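Side-chain contacts in intergenic-region protein (Escherichia coli CFT073, PDB 2WJ9), which probably protects incoming DNA by inhibiting the restriction enzymes of the host cell, as an ArdB-type member of the antirestriction protein family: residues A38-T41 and G42-L46; A128-P132 and E133-I137; A155-V158 and H159-L163; Y166-H170 and P171-A175. One frame throughout, in Å; residues are numbered along the deposited sequence.

Contact 1: A38-T41 and G42-L46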
ATOM      1  N   ALA B  38      -3.889  -9.854  -0.746  1.00 34.64           N
ATOM      2  CA  ALA B  38      -2.771  -9.637  -1.674  1.00 35.27           C
ATOM      3  C   ALA B  38      -2.481 -10.884  -2.537  1.00 35.54           C
ATOM      4  O   ALA B  38      -2.345 -11.979  -1.998  1.00 35.59           O
ATOM      5  CB  ALA B  38      -1.529  -9.242  -0.891  1.00 35.51           C
ATOM      6  N   PRO B  39      -2.409 -10.730  -3.880  1.00 35.85           N
ATOM      7  CA  PRO B  39      -1.932 -11.807  -4.764  1.00 35.92           C
ATOM      8  C   PRO B  39      -0.546 -12.355  -4.384  1.00 35.74           C
ATOM      9  O   PRO B  39      -0.319 -13.568  -4.439  1.00 35.79           O
ATOM     10  CB  PRO B  39      -1.873 -11.119  -6.136  1.00 35.96           C
ATOM     11  CG  PRO B  39      -2.897 -10.071  -6.064  1.00 36.27           C
ATOM     12  CD  PRO B  39      -2.832  -9.554  -4.661  1.00 35.99           C
ATOM     13  N   GLU B  40       0.366 -11.451  -4.021  1.00 35.57           N
ATOM     14  CA  GLU B  40       1.693 -11.815  -3.517  1.00 35.31           C
ATOM     15  C   GLU B  40       2.146 -10.844  -2.425  1.00 34.56           C
ATOM     16  O   GLU B  40       1.714  -9.690  -2.393  1.00 34.40           O
ATOM     17  CB  GLU B  40       2.744 -11.786  -4.633  1.00 35.68           C
ATOM     18  CG  GLU B  40       2.404 -12.592  -5.880  1.00 37.14           C
ATOM     19  CD  GLU B  40       3.596 -12.776  -6.825  1.00 39.48           C
ATOM     20  OE1 GLU B  40       4.738 -12.374  -6.482  1.00 40.36           O
ATOM     21  OE2 GLU B  40       3.389 -13.347  -7.919  1.00 40.69           O
ATOM     22  N   THR B  41       3.025 -11.322  -1.546  1.00 33.98           N
ATOM     23  CA  THR B  41       3.710 -10.457  -0.584  1.00 33.23           C
ATOM     24  C   THR B  41       5.183 -10.350  -1.001  1.00 32.83           C
ATOM     25  O   THR B  41       5.626 -11.042  -1.918  1.00 32.62           O
ATOM     26  CB  THR B  41       3.576 -10.985   0.863  1.00 33.06           C
ATOM     27  OG1 THR B  41       3.950 -12.367   0.916  1.00 32.25           O
ATOM     28  CG2 THR B  41       2.138 -10.828   1.359  1.00 33.44           C
ATOM     29  N   GLY B  42       5.933  -9.471  -0.346  1.00 32.37           N
ATOM     30  CA  GLY B  42       7.333  -9.236  -0.713  1.00 32.04           C
ATOM     31  C   GLY B  42       7.511  -8.470  -2.024  1.00 31.90           C
ATOM     32  O   GLY B  42       6.676  -7.627  -2.387  1.00 31.73           O
ATOM     33  N   LEU B  43       8.617  -8.750  -2.715  1.00 31.31           N
ATOM     34  CA  LEU B  43       8.966  -8.074  -3.977  1.00 31.08           C
ATOM     35  C   LEU B  43       8.244  -8.718  -5.170  1.00 31.34           C
ATOM     36  O   LEU B  43       8.225  -9.940  -5.286  1.00 31.79           O
ATOM     37  CB  LEU B  43      10.484  -8.126  -4.199  1.00 30.82           C
ATOM     38  CG  LEU B  43      11.372  -7.466  -3.130  1.00 29.98           C
ATOM     39  CD1 LEU B  43      12.846  -7.760  -3.374  1.00 30.06           C
ATOM     40  CD2 LEU B  43      11.127  -5.950  -3.071  1.00 30.01           C
ATOM     41  N   GLN B  44       7.690  -7.898  -6.068  1.00 31.42           N
ATOM     42  CA  GLN B  44       6.887  -8.393  -7.201  1.00 31.78           C
ATOM     43  C   GLN B  44       6.947  -7.468  -8.421  1.00 31.48           C
ATOM     44  O   GLN B  44       6.783  -6.255  -8.283  1.00 30.97           O
ATOM     45  CB  GLN B  44       5.421  -8.561  -6.781  1.00 31.90           C
ATOM     46  CG  GLN B  44       4.444  -8.798  -7.954  1.00 33.09           C
ATOM     47  CD  GLN B  44       2.981  -8.796  -7.539  1.00 33.34           C
ATOM     48  OE1 GLN B  44       2.584  -8.123  -6.584  1.00 34.05           O
ATOM     49  NE2 GLN B  44       2.163  -9.536  -8.285  1.00 35.33           N
ATOM     50  N   GLN B  45       7.134  -8.054  -9.609  1.00 31.95           N
ATOM     51  CA  GLN B  45       7.075  -7.294 -10.868  1.00 31.84           C
ATOM     52  C   GLN B  45       5.629  -6.938 -11.179  1.00 31.86           C
ATOM     53  O   GLN B  45       4.798  -7.828 -11.390  1.00 31.55           O
ATOM     54  CB  GLN B  45       7.655  -8.088 -12.048  1.00 32.09           C
ATOM     55  CG  GLN B  45       7.466  -7.413 -13.423  1.00 32.20           C
ATOM     56  CD  GLN B  45       8.127  -6.047 -13.513  1.00 33.23           C
ATOM     57  OE1 GLN B  45       7.483  -5.043 -13.827  1.00 36.31           O
ATOM     58  NE2 GLN B  45       9.404  -6.001 -13.211  1.00 31.33           N
ATOM     59  N   LEU B  46       5.348  -5.642 -11.243  1.00 31.16           N
ATOM     60  CA  LEU B  46       3.986  -5.155 -11.456  1.00 31.17           C
ATOM     61  C   LEU B  46       3.738  -4.858 -12.943  1.00 31.52           C
ATOM     62  O   LEU B  46       4.620  -4.349 -13.656  1.00 31.64           O
ATOM     63  CB  LEU B  46       3.705  -3.937 -10.566  1.00 31.21           C
ATOM     64  CG  LEU B  46       3.859  -4.208  -9.063  1.00 29.86           C
ATOM     65  CD1 LEU B  46       3.727  -2.925  -8.251  1.00 29.78           C
ATOM     66  CD2 LEU B  46       2.859  -5.260  -8.547  1.00 30.97           C
TER
HETATM   67  O   HOH W   1       0.310  -8.470  -4.650  1.00 31.81           O
HETATM   68  O   HOH W   2       6.796 -12.111  -4.160  1.00 28.99           O

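Contact 2: A128-P132 and E133-I137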
ATOM      1  N   ALA B 128       6.724  19.520 -14.045  1.00 31.53           N
ATOM      2  CA  ALA B 128       7.302  18.252 -14.484  1.00 31.33           C
ATOM      3  C   ALA B 128       6.814  17.883 -15.878  1.00 31.07           C
ATOM      4  O   ALA B 128       5.641  18.064 -16.202  1.00 30.98           O
ATOM      5  CB  ALA B 128       6.971  17.141 -13.497  1.00 31.28           C
ATOM      6  N   GLU B 129       7.736  17.364 -16.687  1.00 31.04           N
ATOM      7  CA  GLU B 129       7.452  16.917 -18.046  1.00 31.00           C
ATOM      8  C   GLU B 129       7.387  15.386 -18.059  1.00 30.47           C
ATOM      9  O   GLU B 129       8.265  14.727 -17.514  1.00 30.02           O
ATOM     10  CB  GLU B 129       8.539  17.422 -18.990  1.00 31.74           C
ATOM     11  CG  GLU B 129       8.205  17.310 -20.465  1.00 32.84           C
ATOM     12  CD  GLU B 129       9.183  18.058 -21.354  1.00 34.80           C
ATOM     13  OE1 GLU B 129      10.090  18.752 -20.829  1.00 34.91           O
ATOM     14  OE2 GLU B 129       9.050  17.948 -22.592  1.00 36.92           O
ATOM     15  N   MET B 130       6.347  14.829 -18.671  1.00 29.89           N
ATOM     16  CA  MET B 130       6.153  13.377 -18.667  1.00 29.53           C
ATOM     17  C   MET B 130       5.211  12.894 -19.776  1.00 29.05           C
ATOM     18  O   MET B 130       4.491  13.681 -20.387  1.00 29.33           O
ATOM     19  CB  MET B 130       5.645  12.908 -17.287  1.00 29.36           C
ATOM     20  CG  MET B 130       4.202  13.321 -16.936  1.00 30.05           C
ATOM     21  SD  MET B 130       3.774  13.034 -15.196  1.00 33.21           S
ATOM     22  CE  MET B 130       4.540  14.498 -14.496  1.00 32.34           C
ATOM     23  N   SER B 131       5.217  11.584 -20.017  1.00 28.68           N
ATOM     24  CA  SER B 131       4.326  10.970 -21.007  1.00 28.30           C
ATOM     25  C   SER B 131       2.858  11.114 -20.600  1.00 28.17           C
ATOM     26  O   SER B 131       2.552  11.278 -19.412  1.00 27.92           O
ATOM     27  CB  SER B 131       4.655   9.484 -21.193  1.00 28.26           C
ATOM     28  OG  SER B 131       4.400   8.744 -20.009  1.00 27.79           O
ATOM     29  N   PRO B 132       1.940  11.086 -21.583  1.00 28.37           N
ATOM     30  CA  PRO B 132       0.515  10.985 -21.236  1.00 28.57           C
ATOM     31  C   PRO B 132       0.179   9.858 -20.241  1.00 29.07           C
ATOM     32  O   PRO B 132      -0.591  10.108 -19.300  1.00 28.44           O
ATOM     33  CB  PRO B 132      -0.152  10.778 -22.597  1.00 28.61           C
ATOM     34  CG  PRO B 132       0.741  11.535 -23.544  1.00 28.31           C
ATOM     35  CD  PRO B 132       2.131  11.239 -23.041  1.00 28.21           C
ATOM     36  N   GLU B 133       0.750   8.661 -20.420  1.00 29.90           N
ATOM     37  CA  GLU B 133       0.533   7.554 -19.447  1.00 30.12           C
ATOM     38  C   GLU B 133       0.898   7.975 -18.029  1.00 29.53           C
ATOM     39  O   GLU B 133       0.114   7.776 -17.092  1.00 29.46           O
ATOM     40  CB  GLU B 133       1.312   6.240 -19.765  1.00 30.99           C
ATOM     41  CG  GLU B 133       0.745   4.997 -18.951  1.00 33.19           C
ATOM     42  CD  GLU B 133       1.759   3.914 -18.485  1.00 36.05           C
ATOM     43  OE1 GLU B 133       2.983   4.054 -18.675  1.00 34.86           O
ATOM     44  OE2 GLU B 133       1.298   2.884 -17.898  1.00 39.19           O
ATOM     45  N   ALA B 134       2.101   8.526 -17.866  1.00 28.62           N
ATOM     46  CA  ALA B 134       2.587   8.917 -16.537  1.00 28.23           C
ATOM     47  C   ALA B 134       1.725  10.013 -15.890  1.00 27.91           C
ATOM     48  O   ALA B 134       1.453   9.969 -14.684  1.00 27.43           O
ATOM     49  CB  ALA B 134       4.048   9.341 -16.599  1.00 27.90           C
ATOM     50  N   ALA B 135       1.301  10.992 -16.693  1.00 27.47           N
ATOM     51  CA  ALA B 135       0.348  12.014 -16.233  1.00 27.72           C
ATOM     52  C   ALA B 135      -0.944  11.409 -15.665  1.00 27.67           C
ATOM     53  O   ALA B 135      -1.417  11.816 -14.599  1.00 27.41           O
ATOM     54  CB  ALA B 135       0.024  12.975 -17.369  1.00 27.26           C
ATOM     55  N   GLY B 136      -1.511  10.437 -16.378  1.00 27.68           N
ATOM     56  CA  GLY B 136      -2.703   9.732 -15.912  1.00 27.82           C
ATOM     57  C   GLY B 136      -2.490   9.001 -14.588  1.00 27.79           C
ATOM     58  O   GLY B 136      -3.357   9.026 -13.700  1.00 27.66           O
ATOM     59  N   ILE B 137      -1.340   8.344 -14.451  1.00 27.40           N
ATOM     60  CA  ILE B 137      -0.985   7.688 -13.183  1.00 27.64           C
ATOM     61  C   ILE B 137      -0.955   8.728 -12.047  1.00 27.64           C
ATOM     62  O   ILE B 137      -1.559   8.525 -10.989  1.00 27.84           O
ATOM     63  CB  ILE B 137       0.355   6.925 -13.296  1.00 27.29           C
ATOM     64  CG1 ILE B 137       0.202   5.715 -14.241  1.00 27.70           C
ATOM     65  CG2 ILE B 137       0.828   6.488 -11.923  1.00 27.44           C
ATOM     66  CD1 ILE B 137       1.518   5.042 -14.619  1.00 27.90           C
TER

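Contact 3: A155-V158 and H159-L163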
ATOM      1  N   ALA B 155     -10.602   0.714   1.771  1.00 28.22           N
ATOM      2  CA  ALA B 155     -10.560   0.200   0.395  1.00 28.34           C
ATOM      3  C   ALA B 155      -9.960   1.230  -0.582  1.00 28.27           C
ATOM      4  O   ALA B 155      -9.262   0.859  -1.518  1.00 28.71           O
ATOM      5  CB  ALA B 155     -11.949  -0.238  -0.068  1.00 28.64           C
ATOM      6  N   MET B 156     -10.212   2.520  -0.350  1.00 28.64           N
ATOM      7  CA  MET B 156      -9.645   3.583  -1.205  1.00 28.60           C
ATOM      8  C   MET B 156      -8.140   3.714  -0.935  1.00 28.55           C
ATOM      9  O   MET B 156      -7.340   3.852  -1.879  1.00 28.65           O
ATOM     10  CB  MET B 156     -10.369   4.920  -0.984  1.00 28.67           C
ATOM     11  CG  MET B 156      -9.959   6.047  -1.944  1.00 28.86           C
ATOM     12  SD  MET B 156     -10.645   6.049  -3.615  1.00 29.02           S
ATOM     13  CE  MET B 156      -9.635   4.834  -4.471  1.00 30.82           C
ATOM     14  N   THR B 157      -7.773   3.663   0.349  1.00 28.12           N
ATOM     15  CA  THR B 157      -6.364   3.636   0.787  1.00 28.08           C
ATOM     16  C   THR B 157      -5.575   2.507   0.104  1.00 27.84           C
ATOM     17  O   THR B 157      -4.447   2.704  -0.368  1.00 27.54           O
ATOM     18  CB  THR B 157      -6.235   3.476   2.335  1.00 27.74           C
ATOM     19  OG1 THR B 157      -7.249   4.231   3.016  1.00 27.80           O
ATOM     20  CG2 THR B 157      -4.850   3.914   2.832  1.00 29.14           C
ATOM     21  N   VAL B 158      -6.162   1.312   0.050  1.00 27.96           N
ATOM     22  CA  VAL B 158      -5.493   0.200  -0.608  1.00 28.12           C
ATOM     23  C   VAL B 158      -5.259   0.439  -2.112  1.00 28.39           C
ATOM     24  O   VAL B 158      -4.170   0.153  -2.608  1.00 28.53           O
ATOM     25  CB  VAL B 158      -6.233  -1.120  -0.349  1.00 27.67           C
ATOM     26  CG1 VAL B 158      -5.707  -2.229  -1.261  1.00 28.06           C
ATOM     27  CG2 VAL B 158      -6.124  -1.497   1.138  1.00 26.82           C
ATOM     28  N   HIS B 159      -6.250   0.982  -2.817  1.00 28.56           N
ATOM     29  CA  HIS B 159      -6.055   1.417  -4.210  1.00 29.09           C
ATOM     30  C   HIS B 159      -4.881   2.409  -4.343  1.00 28.86           C
ATOM     31  O   HIS B 159      -4.073   2.305  -5.273  1.00 28.94           O
ATOM     32  CB  HIS B 159      -7.346   2.007  -4.806  1.00 29.37           C
ATOM     33  CG  HIS B 159      -8.224   0.989  -5.472  1.00 30.45           C
ATOM     34  ND1 HIS B 159      -7.806   0.239  -6.551  1.00 30.87           N
ATOM     35  CD2 HIS B 159      -9.495   0.596  -5.212  1.00 31.26           C
ATOM     36  CE1 HIS B 159      -8.775  -0.584  -6.917  1.00 30.07           C
ATOM     37  NE2 HIS B 159      -9.814  -0.384  -6.126  1.00 29.23           N
ATOM     38  N   TYR B 160      -4.774   3.356  -3.411  1.00 28.59           N
ATOM     39  CA  TYR B 160      -3.648   4.288  -3.413  1.00 29.53           C
ATOM     40  C   TYR B 160      -2.295   3.580  -3.269  1.00 29.59           C
ATOM     41  O   TYR B 160      -1.382   3.814  -4.064  1.00 29.88           O
ATOM     42  CB  TYR B 160      -3.801   5.340  -2.311  1.00 29.26           C
ATOM     43  CG  TYR B 160      -2.626   6.305  -2.245  1.00 29.80           C
ATOM     44  CD1 TYR B 160      -2.408   7.214  -3.269  1.00 30.59           C
ATOM     45  CD2 TYR B 160      -1.722   6.279  -1.189  1.00 32.32           C
ATOM     46  CE1 TYR B 160      -1.331   8.090  -3.244  1.00 31.46           C
ATOM     47  CE2 TYR B 160      -0.633   7.169  -1.143  1.00 32.17           C
ATOM     48  CZ  TYR B 160      -0.445   8.070  -2.184  1.00 31.79           C
ATOM     49  OH  TYR B 160       0.627   8.963  -2.162  1.00 32.19           O
ATOM     50  N   TYR B 161      -2.168   2.709  -2.265  1.00 29.34           N
ATOM     51  CA  TYR B 161      -0.901   1.986  -2.043  1.00 29.10           C
ATOM     52  C   TYR B 161      -0.543   1.091  -3.254  1.00 28.65           C
ATOM     53  O   TYR B 161       0.614   0.992  -3.651  1.00 28.93           O
ATOM     54  CB  TYR B 161      -0.939   1.164  -0.735  1.00 29.36           C
ATOM     55  CG  TYR B 161      -0.689   1.967   0.537  1.00 29.40           C
ATOM     56  CD1 TYR B 161      -1.679   2.113   1.496  1.00 30.04           C
ATOM     57  CD2 TYR B 161       0.553   2.558   0.792  1.00 31.51           C
ATOM     58  CE1 TYR B 161      -1.459   2.847   2.661  1.00 29.69           C
ATOM     59  CE2 TYR B 161       0.777   3.291   1.961  1.00 30.81           C
ATOM     60  CZ  TYR B 161      -0.237   3.436   2.881  1.00 30.78           C
ATOM     61  OH  TYR B 161      -0.042   4.156   4.040  1.00 30.34           O
ATOM     62  N   ARG B 162      -1.544   0.468  -3.859  1.00 29.36           N
ATOM     63  CA  ARG B 162      -1.300  -0.448  -4.981  1.00 29.03           C
ATOM     64  C   ARG B 162      -0.809   0.282  -6.241  1.00 29.75           C
ATOM     65  O   ARG B 162       0.145  -0.151  -6.888  1.00 30.22           O
ATOM     66  CB  ARG B 162      -2.538  -1.303  -5.253  1.00 29.24           C
ATOM     67  CG  ARG B 162      -2.703  -2.394  -4.195  1.00 28.05           C
ATOM     68  CD  ARG B 162      -4.009  -3.140  -4.301  1.00 28.79           C
ATOM     69  NE  ARG B 162      -4.022  -4.282  -3.388  1.00 29.22           N
ATOM     70  CZ  ARG B 162      -5.077  -5.049  -3.141  1.00 29.24           C
ATOM     71  NH1 ARG B 162      -6.246  -4.803  -3.724  1.00 28.71           N
ATOM     72  NH2 ARG B 162      -4.953  -6.069  -2.300  1.00 29.08           N
ATOM     73  N   LEU B 163      -1.448   1.396  -6.567  1.00 29.84           N
ATOM     74  CA  LEU B 163      -0.988   2.243  -7.683  1.00 29.80           C
ATOM     75  C   LEU B 163       0.351   2.932  -7.384  1.00 29.80           C
ATOM     76  O   LEU B 163       1.197   3.069  -8.280  1.00 29.80           O
ATOM     77  CB  LEU B 163      -2.058   3.274  -8.061  1.00 29.91           C
ATOM     78  CG  LEU B 163      -1.771   4.155  -9.288  1.00 29.07           C
ATOM     79  CD1 LEU B 163      -1.619   3.313 -10.558  1.00 29.71           C
ATOM     80  CD2 LEU B 163      -2.877   5.215  -9.441  1.00 29.03           C
TER

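Contact 4: Y166-H170 and P171-A175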
ATOM      1  N   TYR B 166       3.165   0.628  -8.315  1.00 29.97           N
ATOM      2  CA  TYR B 166       3.368   0.667  -9.768  1.00 29.99           C
ATOM      3  C   TYR B 166       4.156   1.919 -10.192  1.00 29.88           C
ATOM      4  O   TYR B 166       5.062   1.833 -11.043  1.00 29.85           O
ATOM      5  CB  TYR B 166       2.021   0.599 -10.492  1.00 30.17           C
ATOM      6  CG  TYR B 166       2.117   0.512 -12.000  1.00 30.01           C
ATOM      7  CD1 TYR B 166       2.704  -0.585 -12.621  1.00 31.17           C
ATOM      8  CD2 TYR B 166       1.594   1.514 -12.812  1.00 28.99           C
ATOM      9  CE1 TYR B 166       2.782  -0.673 -14.000  1.00 31.01           C
ATOM     10  CE2 TYR B 166       1.674   1.433 -14.188  1.00 30.37           C
ATOM     11  CZ  TYR B 166       2.265   0.336 -14.782  1.00 31.02           C
ATOM     12  OH  TYR B 166       2.349   0.243 -16.159  1.00 32.70           O
ATOM     13  N   ALA B 167       3.827   3.066  -9.580  1.00 29.85           N
ATOM     14  CA  ALA B 167       4.542   4.329  -9.832  1.00 29.69           C
ATOM     15  C   ALA B 167       6.003   4.238  -9.393  1.00 29.67           C
ATOM     16  O   ALA B 167       6.897   4.746 -10.080  1.00 29.20           O
ATOM     17  CB  ALA B 167       3.855   5.490  -9.119  1.00 29.52           C
ATOM     18  N   LEU B 168       6.244   3.575  -8.257  1.00 29.27           N
ATOM     19  CA  LEU B 168       7.600   3.429  -7.733  1.00 29.40           C
ATOM     20  C   LEU B 168       8.485   2.571  -8.636  1.00 29.00           C
ATOM     21  O   LEU B 168       9.703   2.697  -8.585  1.00 29.84           O
ATOM     22  CB  LEU B 168       7.583   2.877  -6.296  1.00 29.28           C
ATOM     23  CG  LEU B 168       7.108   3.880  -5.231  1.00 30.00           C
ATOM     24  CD1 LEU B 168       6.846   3.190  -3.880  1.00 30.28           C
ATOM     25  CD2 LEU B 168       8.109   5.012  -5.063  1.00 30.27           C
ATOM     26  N   GLN B 169       7.877   1.709  -9.452  1.00 28.93           N
ATOM     27  CA  GLN B 169       8.616   0.860 -10.394  1.00 28.84           C
ATOM     28  C   GLN B 169       8.690   1.449 -11.811  1.00 28.59           C
ATOM     29  O   GLN B 169       9.362   0.889 -12.678  1.00 28.24           O
ATOM     30  CB  GLN B 169       7.982  -0.535 -10.475  1.00 29.03           C
ATOM     31  CG  GLN B 169       8.049  -1.343  -9.169  1.00 28.65           C
ATOM     32  CD  GLN B 169       7.540  -2.768  -9.308  1.00 29.88           C
ATOM     33  OE1 GLN B 169       7.134  -3.212 -10.388  1.00 29.06           O
ATOM     34  NE2 GLN B 169       7.582  -3.509  -8.201  1.00 29.44           N
ATOM     35  N   HIS B 170       7.998   2.566 -12.035  1.00 28.30           N
ATOM     36  CA  HIS B 170       7.801   3.137 -13.385  1.00 28.44           C
ATOM     37  C   HIS B 170       9.054   3.870 -13.871  1.00 28.49           C
ATOM     38  O   HIS B 170       9.741   4.494 -13.069  1.00 28.59           O
ATOM     39  CB  HIS B 170       6.608   4.103 -13.353  1.00 28.66           C
ATOM     40  CG  HIS B 170       6.033   4.415 -14.702  1.00 28.66           C
ATOM     41  ND1 HIS B 170       6.532   5.413 -15.513  1.00 28.88           N
ATOM     42  CD2 HIS B 170       4.976   3.887 -15.365  1.00 29.88           C
ATOM     43  CE1 HIS B 170       5.826   5.466 -16.630  1.00 28.94           C
ATOM     44  NE2 HIS B 170       4.880   4.545 -16.569  1.00 30.06           N
ATOM     45  N   PRO B 171       9.358   3.800 -15.187  1.00 28.48           N
ATOM     46  CA  PRO B 171      10.504   4.545 -15.736  1.00 28.59           C
ATOM     47  C   PRO B 171      10.469   6.049 -15.467  1.00 28.48           C
ATOM     48  O   PRO B 171      11.520   6.674 -15.387  1.00 28.59           O
ATOM     49  CB  PRO B 171      10.423   4.293 -17.246  1.00 28.89           C
ATOM     50  CG  PRO B 171       9.520   3.147 -17.431  1.00 29.04           C
ATOM     51  CD  PRO B 171       8.664   3.001 -16.215  1.00 28.55           C
ATOM     52  N   GLU B 172       9.266   6.605 -15.341  1.00 28.59           N
ATOM     53  CA  GLU B 172       9.069   8.028 -15.043  1.00 28.72           C
ATOM     54  C   GLU B 172       8.661   8.282 -13.585  1.00 29.08           C
ATOM     55  O   GLU B 172       7.991   9.272 -13.283  1.00 29.05           O
ATOM     56  CB  GLU B 172       8.026   8.614 -16.001  1.00 28.62           C
ATOM     57  CG  GLU B 172       8.427   8.494 -17.457  1.00 28.94           C
ATOM     58  CD  GLU B 172       7.364   9.014 -18.387  1.00 29.65           C
ATOM     59  OE1 GLU B 172       7.241  10.254 -18.525  1.00 29.67           O
ATOM     60  OE2 GLU B 172       6.658   8.181 -18.991  1.00 29.50           O
ATOM     61  N   CYS B 173       9.075   7.387 -12.685  1.00 29.01           N
ATOM     62  CA  CYS B 173       8.809   7.533 -11.250  1.00 29.34           C
ATOM     63  C   CYS B 173       9.208   8.909 -10.707  1.00 29.26           C
ATOM     64  O   CYS B 173       8.466   9.511  -9.938  1.00 29.24           O
ATOM     65  CB  CYS B 173       9.549   6.451 -10.457  1.00 29.50           C
ATOM     66  SG  CYS B 173       9.321   6.524  -8.657  1.00 31.06           S
ATOM     67  N   SER B 174      10.384   9.391 -11.103  1.00 29.31           N
ATOM     68  CA  SER B 174      10.905  10.657 -10.584  0.50 29.59           C
ATOM     69  C   SER B 174       9.943  11.807 -10.873  1.00 29.46           C
ATOM     70  O   SER B 174       9.626  12.596  -9.980  1.00 30.03           O
ATOM     71  CB  SER B 174      12.291  10.962 -11.160  0.50 29.60           C
ATOM     72  OG  SER B 174      12.267  11.011 -12.576  0.50 30.38           O
ATOM     73  N   ALA B 175       9.473  11.894 -12.115  1.00 29.30           N
ATOM     74  CA  ALA B 175       8.522  12.938 -12.510  1.00 28.84           C
ATOM     75  C   ALA B 175       7.162  12.774 -11.816  1.00 28.56           C
ATOM     76  O   ALA B 175       6.566  13.750 -11.372  1.00 28.37           O
ATOM     77  CB  ALA B 175       8.355  12.967 -14.028  1.00 28.82           C
TER

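Contact 1: A38-T41 and G42-L46
Glu-40 is the first residue of the 38-41 segment to meet the other side, and it does so with Gln-44. The two side chains run obliquely past each other, and their carboxylate and amide end groups stack, planes only 12° apart. Glu-40 CD lies 3.8 Å from Gln-44 NE2, and Glu-40 OE1 sits beside the aliphatic part of the glutamine, 3.9 Å from Gln-44 CG. Torsions set this up: Glu-40 carries CG anti to its carbonyl carbon (chi1 -52°) and is extended beyond it, while Gln-44, also extended, brings its amide back alongside. The backbone of Glu-40 joins in through a water that accepts from Glu-40 N (3.0 Å) and donates to Gln-44 OE1 (3.0 Å). The other end of that amide, NE2, makes a weak hydrogen bond to Asn-99 O.

Thr-41 comes next, its side chain leaving the bend while its carbonyl oxygen meets a second water. That water lies 2.7 Å from Thr-41 O and 2.8 Å from Leu-43 O, within donating distance of both, although more acceptors surround it than it has protons. Between those carbonyls the chain swings round Gly-42 at a positive phi of 72°. Outside the bend, Thr-41 OG1 bonds to Ile-180 O of the second subunit, and Gly-42 N bonds to Tyr-160 OH of that subunit. The result is a water-bridged bend in the N-terminal arm, which contacts the second subunit, consistent with the interchain Cys-37 to Cys-149 disulfide of this dimer.

Contact 2: A128-P132 and E133-I137
The peptide joining Ala-134 to Ala-135 is the flat group that matters here, and Met-130 SD lies over one of its faces, 3.5 Å from Ala-135 N. At the edge of the same peptide, Ala-135 N-H donates to Ser-131 O in a nearly straight bond of 3.0 Å (171°). Met-130 reaches the peptide because CG is tucked between its backbone N and carbonyl carbon (chi1 70°) and the chain bends at chi3. Its sulfur also packs on the methyl of Ala-134, with SD and CB 4.0 Å apart.

Ser-131 is the N-cap of the helix that starts here. Its OG accepts from Ala-134 N at 3.2 Å, a capping bond to the first turn of the helix, and Gly-136 N bonds to Pro-132 O one residue on (3.1 Å). The proline, with no N-H of its own, opens the helix at a position where none is needed. Ser-131 OG has a second partner in Glu-172 OE2, a carboxylate that the helix start would probably help to stabilise. Glu-133 leaves the contact sharply, its chain bent at chi2, to bond through OE1 with His-170 NE2.

The junction joins strand 126-130 to helix 132-151. Pro-132 and Ala-135 lean on Trp-117 of the neighbouring strand 117-121, while Met-130 and Ala-134 face Ala-175 and Ile-176 of helix 173-180.

Contact 3: A155-V158 and H159-L163
Val-158 and Arg-162 are joined by a main-chain hydrogen bond, Arg-162 N to Val-158 O at 2.9 Å, the shortest of four successive i to i+4 bonds in this stretch of helix. Tyr-161 N reaches Thr-157 O at 3.0 Å, Tyr-160 N binds Met-156 O, and His-159 N makes the longest of the set, 3.3 Å to Ala-155 O.

Farther out, Val-158 and Arg-162 lie side by side. Val-158 CG1 lies over one face of the guanidinium, toward its rim, 3.4 Å from Arg-162 CZ, because the arginine stays extended from CG to NE and runs flat past the valine. Its NH1 is held by Ser-35 O. One residue earlier on each side, Thr-157 and Tyr-161 also point the same way, the methyl CG2 touching the ring at CE1 (3.6 Å). Thr-157 OG1 goes to Ala-36 O of the second subunit, and Tyr-161 OH to Glu-40 OE1 and Arg-162 NE of that subunit. Met-156, bent at chi2 and chi3, crosses His-159 at about a right angle and sets CE 3.7 Å from His-159 CB.

Several neighbours surround this helix. His-159 stacks on Phe-64 and bonds through NE2 to His-63 O, both in helix 59-64; Met-156 and Tyr-160 rest on Tyr-144 and Ser-145 of helix 132-151, and Tyr-160 OH goes on to Glu-40 O of the second subunit; the Tyr-161 ring meets Tyr-161 of that subunit, their planes about 10° apart.

Contact 4: Y166-H170 and P171-A175
His-170 has a proline on its face and a backbone N-H at its edge. Pro-171 CD stands 3.5 Å from the centroid of the imidazole, 24° off the ring normal, a CH-pi contact offset toward the rim. At the edge, Glu-172 N donates to His-170 ND1 at 3.0 Å, a little out of the ring plane. With CG anti to the backbone N (chi1 -162°), the histidine folds its ring over the next two residues. Since ND1 accepts, the ring proton probably sits on NE2, which bonds to Glu-133 OE1; the imidazole is gripped at both nitrogens, and its rotation is fixed.

The backbone beneath makes a type I beta turn from His-170 to Cys-173, linking helix 154-168 to helix 173-180, with Glu-172 at the N-cap of the second. Cys-173 N closes it on His-170 O at 3.0 Å.

Glu-172, whose carboxylate has its main partner in Ser-131, runs alongside His-170, the carboxylate turned 43° from the ring and OE2 3.7 Å from His-170 CE1. Cys-173 leaves the chain on the side opposite to Glu-172, toward Ala-167 and Leu-168. Its CB lies 3.2 Å from Ala-167 O, and SG, anti to the backbone N, reaches Leu-168 CA (3.7 Å) and packs on Leu-168 CD2. The sulfur carries a covalently linked beta-mercaptoethanol, probably from the crystallisation liquor.

Overall arrangement
From the N terminus, contact 1 turns the chain in the arm before strand 48-50, contact 2 takes it from strand 126-130 into helix 132-151, contact 3 lies within helix 154-168, and contact 4 rounds the corner into helix 173-180. All four are local and follow in series, so none encloses another. They are tied in space instead. Gln-169 of contact 4 bonds to the main chain of 42-46 at Gln-44 and Leu-46. Contacts 2 and 4, about 10 Å apart between centres, are joined by side-chain hydrogen bonds. Contact 2 touches contact 3 where Ile-137 meets Leu-163. Contacts 1 and 3 both face the second subunit.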